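Pullulanase (Bacillus acidopullulyticus, PDB 2WAN) hydrolyses the alpha-1,6-glucosidic linkages of pullulan and probably those at the branch points of starch. Local coordinates at residues L783-G788 with W804-Q809; M738-K743 with K758-A763. All coordinates share one frame; numbering follows the deposited sequence. Where two conformers were deposited one is given.

In the fold
Both contacts lie in the segments that follow the last two strands of the parallel eight-stranded barrel of the catalytic domain. After strand 728-730 the chain enters helix 740-747, turns back and packs helix 753-769 against its start; contact 2 (738-743 with 758-763) closes this helical excursion before strand 773-777, the last of the barrel. Contact 1 (783-788 with 804-809) closes the following loop, holding it to the short helix 805-809. The two loops follow in series, neither nesting nor crossing, but the contacts touch, with centres about 12 Å apart. Thr785 and the backbone of Lys786 bond to Asp742, and Leu783 packs on Asp760, tying the loop after the eighth strand to the two helices that follow the seventh.

Contact 1. Residues L783-G788 with W804-Q809; sequences LRTKGG and WSRKAQ
In the long loop after strand 773-777, the eighth of the (beta/alpha)8 barrel, the carbonyl of Leu783 is gripped side-on by Arg806 of helix 805-809. Two nitrogens share the one oxygen: Arg806 NE and Arg806 NH2 each stand 2.8 Å from Leu783 O. Both bonds are bent, with N-H...O angles of 140° for NE and 138° for NH2. NH2 comes in slightly tilted from the carbonyl plane, whereas NE comes from well above it, and the oxygen stays near the plane of the guanidinium. A bend at chi3 (77°) turns the NE/NH2 edge of the arginine to the loop. The methyl of Thr785 then lies over one face of the group, CG2 sitting 3.7 Å from Arg806 CZ, while Leu783 CB approaches Arg806 NH2 at 3.9 Å. Thr785 itself opens an ST turn: its OG1 accepts from Gly787 N at 3.1 Å and also bonds to Asp742 of helix 740-747, so the hydroxyl ties the turn to that helix while the methyl meets the arginine. A leucine in place of Arg806 would probably leave the Leu783 carbonyl without both of these donors and take the flat group from beneath the threonine methyl. The neighbouring Arg784 turns elsewhere, bonding to Gln777 and to the backbone of Asn800, and Arg806 also touches Trp741 of helix 740-747.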
# COMPACT_ATOMS: atom_id res chain seq x y z
N LEU A 783 12.29 -1.61 -25.55
CA LEU A 783 11.75 -0.26 -25.83
C LEU A 783 10.26 -0.34 -26.11
O LEU A 783 9.75 0.23 -27.07
CB LEU A 783 12.52 0.43 -26.97
CG LEU A 783 14.06 0.42 -26.89
CD1 LEU A 783 14.66 1.21 -28.09
CD2 LEU A 783 14.60 1.01 -25.54
N ARG A 784 9.55 -1.09 -25.26
CA ARG A 784 8.10 -1.21 -25.40
C ARG A 784 7.47 0.18 -25.44
O ARG A 784 7.91 1.09 -24.74
CB ARG A 784 7.53 -2.04 -24.24
CG ARG A 784 6.01 -2.05 -24.12
CD ARG A 784 5.61 -3.23 -23.25
NE ARG A 784 4.24 -3.18 -22.76
CZ ARG A 784 3.88 -2.60 -21.62
NH1 ARG A 784 4.79 -1.97 -20.89
NH2 ARG A 784 2.61 -2.65 -21.20
N THR A 785 6.49 0.35 -26.32
CA THR A 785 5.85 1.65 -26.52
C THR A 785 4.33 1.52 -26.39
O THR A 785 3.74 0.53 -26.85
CB THR A 785 6.23 2.27 -27.91
OG1 THR A 785 5.52 3.51 -28.09
CG2 THR A 785 5.89 1.35 -29.06
N LYS A 786 3.72 2.50 -25.72
CA LYS A 786 2.27 2.60 -25.58
C LYS A 786 1.74 3.72 -26.48
O LYS A 786 0.62 4.21 -26.29
CB LYS A 786 1.88 2.90 -24.13
CG LYS A 786 2.20 1.72 -23.16
CD LYS A 786 1.94 2.05 -21.71
CE LYS A 786 2.23 0.83 -20.78
NZ LYS A 786 1.86 1.17 -19.37
N GLY A 787 2.56 4.13 -27.44
CA GLY A 787 2.20 5.25 -28.32
C GLY A 787 1.98 6.55 -27.56
O GLY A 787 1.23 7.42 -28.02
N GLY A 788 2.64 6.69 -26.41
CA GLY A 788 2.54 7.88 -25.60
C GLY A 788 1.47 7.89 -24.53
O GLY A 788 1.36 8.85 -23.78
N TRP A 804 6.62 -8.49 -29.58
CA TRP A 804 7.90 -9.19 -29.52
C TRP A 804 8.81 -8.90 -30.72
O TRP A 804 10.00 -9.18 -30.66
CB TRP A 804 7.69 -10.70 -29.33
CG TRP A 804 7.11 -11.03 -27.96
CD1 TRP A 804 5.79 -11.09 -27.62
CD2 TRP A 804 7.85 -11.32 -26.76
NE1 TRP A 804 5.66 -11.43 -26.29
CE2 TRP A 804 6.90 -11.58 -25.74
CE3 TRP A 804 9.22 -11.38 -26.44
CZ2 TRP A 804 7.27 -11.89 -24.41
CZ3 TRP A 804 9.60 -11.70 -25.12
CH2 TRP A 804 8.62 -11.96 -24.13
N SER A 805 8.26 -8.31 -31.79
CA SER A 805 9.09 -7.80 -32.88
C SER A 805 10.08 -6.74 -32.39
O SER A 805 11.13 -6.54 -33.01
CB SER A 805 8.24 -7.22 -34.04
OG SER A 805 7.72 -5.94 -33.74
N ARG A 806 9.76 -6.05 -31.30
CA ARG A 806 10.67 -5.02 -30.79
C ARG A 806 11.90 -5.62 -30.12
O ARG A 806 12.96 -4.98 -30.05
CB ARG A 806 9.94 -4.05 -29.86
CG ARG A 806 8.93 -3.22 -30.65
CD ARG A 806 8.21 -2.22 -29.81
NE ARG A 806 8.99 -1.01 -29.47
CZ ARG A 806 9.15 0.06 -30.25
NH1 ARG A 806 8.64 0.13 -31.48
NH2 ARG A 806 9.83 1.09 -29.78
N LYS A 807 11.79 -6.85 -29.63
CA LYS A 807 13.00 -7.54 -29.19
C LYS A 807 13.94 -7.86 -30.36
O LYS A 807 15.17 -7.79 -30.20
CB LYS A 807 12.68 -8.80 -28.37
CG LYS A 807 13.95 -9.62 -27.98
CD LYS A 807 13.60 -10.79 -27.03
CE LYS A 807 14.87 -11.56 -26.71
NZ LYS A 807 14.54 -12.70 -25.78
N ALA A 808 13.39 -8.21 -31.52
CA ALA A 808 14.21 -8.42 -32.71
C ALA A 808 14.83 -7.08 -33.15
O ALA A 808 16.04 -7.00 -33.42
CB ALA A 808 13.35 -9.01 -33.83
N GLN A 809 14.01 -6.04 -33.15
CA GLN A 809 14.43 -4.72 -33.61
C GLN A 809 15.50 -4.11 -32.71
O GLN A 809 16.42 -3.43 -33.20
CB GLN A 809 13.21 -3.80 -33.65
CG GLN A 809 13.53 -2.37 -34.13
CD GLN A 809 12.30 -1.55 -34.41
OE1 GLN A 809 11.20 -1.86 -33.94
NE2 GLN A 809 12.47 -0.47 -35.18

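Contact 2. Residues M738-K743 with K758-A763; sequences MTLWDK and KMDELA
Leu740 and Asp760 meet where the first turn of helix 740-747 packs on the middle of helix 753-769, and their CA atoms, 6.6 Å apart, are the closest across the pair. The two side chains lie alongside, pointing opposite ways. Leu740 CB lies 3.8 Å from Asp760 OD2, and its branch CD2 continues over the carboxylate to touch Ala763 CB, also at 3.8 Å, one turn further along. With CG anti to the backbone N (chi1 -166°), the leucine reaches across to the second helix. Trp741 meets the same carboxylate with an edge: its CE3 is 3.9 Å from Asp760 OD2, and the ring and carboxylate planes are 43° apart. No hydrogen bond joins the segments; Trp741 N is 3.8 Å from Asp760 OD2, a packing distance. The carboxylate oxygen lies flank-on to the turn, and the N-H of Trp741 does not point at it. Thr739 is the N-cap of helix 740-747, its OG1 receiving a weak bond from Asp742 N at 3.3 Å and bonding also to the backbone oxygen of Arg784.

Packing is close along this Leu740, Trp741, Asp760 and Ala763 seam, all buried. By contrast, Lys758 points away from it into solvent, while Glu761 turns to helix 811-826. At the start of the first segment, a glycerol, probably from the crystallisation liquor, bonds to Met738 N.

The two helices belong to the connection from barrel strand 728-730 to strand 773-777, with Phe817 of helix 811-826 touching Asp760 and Asp688 of helix 681-688 touching Leu740.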
# COMPACT_ATOMS: atom_id res chain seq x y z
N MET A 738 4.23 6.72 -18.25
CA MET A 738 4.73 6.37 -19.57
C MET A 738 5.85 5.32 -19.55
O MET A 738 6.61 5.23 -18.59
CB MET A 738 5.19 7.64 -20.29
CG MET A 738 4.13 8.74 -20.23
SD MET A 738 4.74 10.27 -20.97
CE MET A 738 4.91 9.77 -22.69
N THR A 739 5.97 4.55 -20.63
CA THR A 739 7.14 3.69 -20.77
C THR A 739 8.34 4.64 -20.95
O THR A 739 8.17 5.80 -21.36
CB THR A 739 7.07 2.73 -21.96
OG1 THR A 739 7.21 3.46 -23.19
CG2 THR A 739 5.75 1.94 -21.96
N LEU A 740 9.54 4.17 -20.64
CA LEU A 740 10.70 5.05 -20.73
C LEU A 740 10.93 5.51 -22.16
O LEU A 740 11.29 6.67 -22.37
CB LEU A 740 11.97 4.42 -20.13
CG LEU A 740 13.12 5.42 -19.90
CD1 LEU A 740 12.65 6.64 -19.10
CD2 LEU A 740 14.34 4.75 -19.20
N TRP A 741 10.69 4.64 -23.14
CA TRP A 741 10.91 4.99 -24.55
C TRP A 741 10.00 6.17 -24.92
O TRP A 741 10.45 7.15 -25.54
CB TRP A 741 10.70 3.78 -25.49
CG TRP A 741 11.18 4.05 -26.91
CD1 TRP A 741 10.44 4.02 -28.05
CD2 TRP A 741 12.52 4.42 -27.30
NE1 TRP A 741 11.24 4.34 -29.15
CE2 TRP A 741 12.52 4.57 -28.71
CE3 TRP A 741 13.73 4.61 -26.59
CZ2 TRP A 741 13.67 4.94 -29.43
CZ3 TRP A 741 14.87 4.97 -27.30
CH2 TRP A 741 14.83 5.13 -28.72
N ASP A 742 8.74 6.08 -24.50
CA ASP A 742 7.74 7.13 -24.76
C ASP A 742 8.08 8.40 -23.99
O ASP A 742 7.94 9.51 -24.52
CB ASP A 742 6.35 6.63 -24.38
CG ASP A 742 5.81 5.59 -25.35
OD1 ASP A 742 6.50 5.22 -26.32
OD2 ASP A 742 4.68 5.14 -25.13
N LYS A 743 8.49 8.24 -22.74
CA LYS A 743 8.86 9.37 -21.88
C LYS A 743 10.01 10.17 -22.48
O LYS A 743 9.97 11.41 -22.50
CB LYS A 743 9.23 8.88 -20.47
CG LYS A 743 10.02 9.87 -19.62
CD LYS A 743 9.23 11.13 -19.27
CE LYS A 743 10.19 12.25 -18.89
NZ LYS A 743 9.45 13.53 -18.53
N LYS A 758 20.77 5.32 -25.83
CA LYS A 758 21.79 5.45 -24.79
C LYS A 758 21.24 5.99 -23.47
O LYS A 758 21.61 5.49 -22.40
CB LYS A 758 22.95 6.32 -25.27
CG LYS A 758 23.74 5.69 -26.41
CD LYS A 758 24.88 6.62 -26.83
CE LYS A 758 25.74 5.99 -27.92
NZ LYS A 758 26.77 6.97 -28.36
N MET A 759 20.36 7.00 -23.54
CA MET A 759 19.74 7.58 -22.34
C MET A 759 18.87 6.57 -21.58
O MET A 759 18.93 6.49 -20.36
CB MET A 759 18.91 8.81 -22.69
CG MET A 759 19.74 9.96 -23.25
SD MET A 759 18.59 11.27 -23.81
CE MET A 759 19.73 12.26 -24.84
N ASP A 760 18.10 5.79 -22.34
CA ASP A 760 17.23 4.75 -21.79
C ASP A 760 18.11 3.71 -21.06
O ASP A 760 17.86 3.36 -19.89
CB ASP A 760 16.43 4.11 -22.95
CG ASP A 760 15.37 3.10 -22.47
OD1 ASP A 760 15.69 2.21 -21.66
OD2 ASP A 760 14.21 3.22 -22.93
N GLU A 761 19.14 3.23 -21.75
CA GLU A 761 20.09 2.29 -21.15
C GLU A 761 20.76 2.84 -19.90
O GLU A 761 20.91 2.11 -18.92
CB GLU A 761 21.14 1.86 -22.17
CG GLU A 761 20.55 0.92 -23.25
CD GLU A 761 21.48 0.62 -24.41
OE1 GLU A 761 22.33 1.49 -24.74
OE2 GLU A 761 21.35 -0.48 -25.01
N LEU A 762 21.17 4.11 -19.95
CA LEU A 762 21.79 4.75 -18.77
C LEU A 762 20.88 4.82 -17.55
O LEU A 762 21.32 4.52 -16.44
CB LEU A 762 22.31 6.16 -19.13
CG LEU A 762 22.95 6.95 -17.98
CD1 LEU A 762 24.10 6.22 -17.31
CD2 LEU A 762 23.47 8.27 -18.56
N ALA A 763 19.62 5.20 -17.75
CA ALA A 763 18.67 5.26 -16.64
C ALA A 763 18.55 3.89 -15.97
O ALA A 763 18.61 3.79 -14.73
CB ALA A 763 17.32 5.73 -17.14